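Local coordinates for protein (alpha-2u-globulin) (Rattus norvegicus, PDB 2A2U) that probably binds and carries small hydrophobic ligands in its barrel cavity, as other lipocalins do, and forms a complex with a hyaline droplet inducer, at residues Gly55-Val59 and Tyr103-Asn107. Residue numbers count along the deposited sequence, not the author numbering.
Sequences GSMRV and YDGGN
A tyrosine hydroxyl reaches across to a backbone carbonyl inside a turn: Tyr-103 OH donates to Ser-56 O at 2.7 Å, the carbonyl lying near the ring plane, at its edge. Residues Gly-55 to Arg-58 form a type I turn closed by Arg-58 N to Gly-55 O (3.2 Å). In the other segment Tyr-103 (chi1 t), Asp-104 (59/40) and Gly-105 (120/-168) turn between strands 99-102 and 106-114; Tyr-103 N bonds Gly-105 O at 2.9 Å, and Asn-107 ND2 holds Tyr-103 O at 2.8 Å. The closest CA pair is Ser-56 and Asp-104, 7.2 Å apart. Ser-56 OG (chi1 p) gives Asp-104 OD2 a weak hydrogen bond (3.0 Å); OD2 also pairs with Lys-50 and OD1 with Lys-128. Met-57 (m, m, t) puts CE 3.8 Å from Tyr-103 CD2, its SD 5.1 Å from the ring centroid, an edge-on Met-aromatic contact. The contact ties the loop between strands 36-44 and 60-67 to that turn, as expected of a lipocalin's first loop, which folds over the open end of the beta-barrel.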
ATOM      1  N   GLY A  55      -3.300  18.408 -14.732  1.00 43.69           N
ATOM      2  CA  GLY A  55      -3.094  18.618 -13.309  1.00 43.69           C
ATOM      3  C   GLY A  55      -3.474  17.353 -12.561  1.00 43.69           C
ATOM      4  O   GLY A  55      -4.471  16.714 -12.893  1.00 43.69           O
ATOM      5  N   SER A  56      -2.685  16.988 -11.558  1.00 23.12           N
ATOM      6  CA  SER A  56      -2.942  15.780 -10.780  1.00 23.12           C
ATOM      7  C   SER A  56      -4.263  15.808 -10.028  1.00 23.12           C
ATOM      8  O   SER A  56      -4.854  14.763  -9.781  1.00 23.12           O
ATOM      9  CB  SER A  56      -1.814  15.547  -9.778  1.00 23.89           C
ATOM     10  OG  SER A  56      -1.835  16.522  -8.747  1.00 23.89           O
ATOM     11  N   MET A  57      -4.711  16.998  -9.639  1.00 24.83           N
ATOM     12  CA  MET A  57      -5.954  17.121  -8.893  1.00 24.83           C
ATOM     13  C   MET A  57      -7.213  17.215  -9.764  1.00 24.83           C
ATOM     14  O   MET A  57      -8.337  17.168  -9.248  1.00 24.83           O
ATOM     15  CB  MET A  57      -5.872  18.287  -7.908  1.00 31.45           C
ATOM     16  CG  MET A  57      -4.774  18.150  -6.857  1.00 31.45           C
ATOM     17  SD  MET A  57      -4.845  16.614  -5.913  1.00 31.45           S
ATOM     18  CE  MET A  57      -3.067  16.452  -5.462  1.00 31.45           C
ATOM     19  N   ARG A  58      -7.037  17.356 -11.077  1.00 26.19           N
ATOM     20  CA  ARG A  58      -8.187  17.403 -11.984  1.00 26.19           C
ATOM     21  C   ARG A  58      -8.657  15.962 -12.189  1.00 26.19           C
ATOM     22  O   ARG A  58      -8.374  15.340 -13.212  1.00 26.19           O
ATOM     23  CB  ARG A  58      -7.819  18.027 -13.337  1.00 36.24           C
ATOM     24  CG  ARG A  58      -8.992  18.042 -14.323  1.00 36.24           C
ATOM     25  CD  ARG A  58      -8.597  18.526 -15.705  1.00 36.24           C
ATOM     26  NE  ARG A  58      -8.846  19.952 -15.890  1.00 36.24           N
ATOM     27  CZ  ARG A  58      -9.738  20.452 -16.740  1.00 36.24           C
ATOM     28  NH1 ARG A  58     -10.474  19.642 -17.496  1.00 36.24           N
ATOM     29  NH2 ARG A  58      -9.900  21.767 -16.832  1.00 36.24           N
ATOM     30  N   VAL A  59      -9.332  15.423 -11.182  1.00 26.74           N
ATOM     31  CA  VAL A  59      -9.815  14.051 -11.235  1.00 26.74           C
ATOM     32  C   VAL A  59     -11.305  13.977 -11.529  1.00 26.74           C
ATOM     33  O   VAL A  59     -12.086  14.813 -11.074  1.00 26.74           O
ATOM     34  CB  VAL A  59      -9.500  13.266  -9.923  1.00 20.14           C
ATOM     35  CG1 VAL A  59      -8.037  13.434  -9.552  1.00 20.14           C
ATOM     36  CG2 VAL A  59     -10.414  13.707  -8.788  1.00 20.14           C
ATOM     37  N   TYR A 103      -1.431  10.926  -2.176  1.00 17.36           N
ATOM     38  CA  TYR A 103      -1.620  11.141  -3.604  1.00 17.36           C
ATOM     39  C   TYR A 103      -0.990  12.462  -3.989  1.00 17.36           C
ATOM     40  O   TYR A 103      -1.530  13.515  -3.669  1.00 17.36           O
ATOM     41  CB  TYR A 103      -3.110  11.170  -3.964  1.00  2.00           C
ATOM     42  CG  TYR A 103      -3.343  11.458  -5.435  1.00  2.00           C
ATOM     43  CD1 TYR A 103      -3.074  10.485  -6.404  1.00  2.00           C
ATOM     44  CD2 TYR A 103      -3.810  12.697  -5.862  1.00  2.00           C
ATOM     45  CE1 TYR A 103      -3.266  10.737  -7.765  1.00  2.00           C
ATOM     46  CE2 TYR A 103      -4.005  12.963  -7.230  1.00  2.00           C
ATOM     47  CZ  TYR A 103      -3.730  11.975  -8.168  1.00  2.00           C
ATOM     48  OH  TYR A 103      -3.919  12.226  -9.511  1.00  2.00           O
ATOM     49  N   ASP A 104       0.150  12.407  -4.669  1.00 17.32           N
ATOM     50  CA  ASP A 104       0.848  13.619  -5.081  1.00 17.32           C
ATOM     51  C   ASP A 104       1.158  14.410  -3.816  1.00 17.32           C
ATOM     52  O   ASP A 104       0.989  15.632  -3.774  1.00 17.32           O
ATOM     53  CB  ASP A 104      -0.046  14.430  -6.012  1.00 37.21           C
ATOM     54  CG  ASP A 104       0.696  15.534  -6.708  1.00 37.21           C
ATOM     55  OD1 ASP A 104       1.715  15.257  -7.357  1.00 37.21           O
ATOM     56  OD2 ASP A 104       0.256  16.690  -6.621  1.00 37.21           O
ATOM     57  N   GLY A 105       1.554  13.676  -2.772  1.00 17.00           N
ATOM     58  CA  GLY A 105       1.864  14.261  -1.480  1.00 17.00           C
ATOM     59  C   GLY A 105       0.972  13.693  -0.388  1.00 17.00           C
ATOM     60  O   GLY A 105       0.303  12.677  -0.589  1.00 17.00           O
ATOM     61  N   GLY A 106       0.987  14.330   0.778  1.00 19.65           N
ATOM     62  CA  GLY A 106       0.165  13.878   1.882  1.00 19.65           C
ATOM     63  C   GLY A 106      -1.074  14.731   1.886  1.00 19.65           C
ATOM     64  O   GLY A 106      -0.973  15.955   1.943  1.00 19.65           O
ATOM     65  N   ASN A 107      -2.239  14.096   1.819  1.00 22.48           N
ATOM     66  CA  ASN A 107      -3.499  14.823   1.780  1.00 22.48           C
ATOM     67  C   ASN A 107      -4.384  14.613   2.987  1.00 22.48           C
ATOM     68  O   ASN A 107      -4.573  13.495   3.447  1.00 22.48           O
ATOM     69  CB  ASN A 107      -4.311  14.420   0.549  1.00 15.68           C
ATOM     70  CG  ASN A 107      -3.574  14.654  -0.740  1.00 15.68           C
ATOM     71  OD1 ASN A 107      -3.446  15.789  -1.193  1.00 15.68           O
ATOM     72  ND2 ASN A 107      -3.121  13.573  -1.369  1.00 15.68           N
TER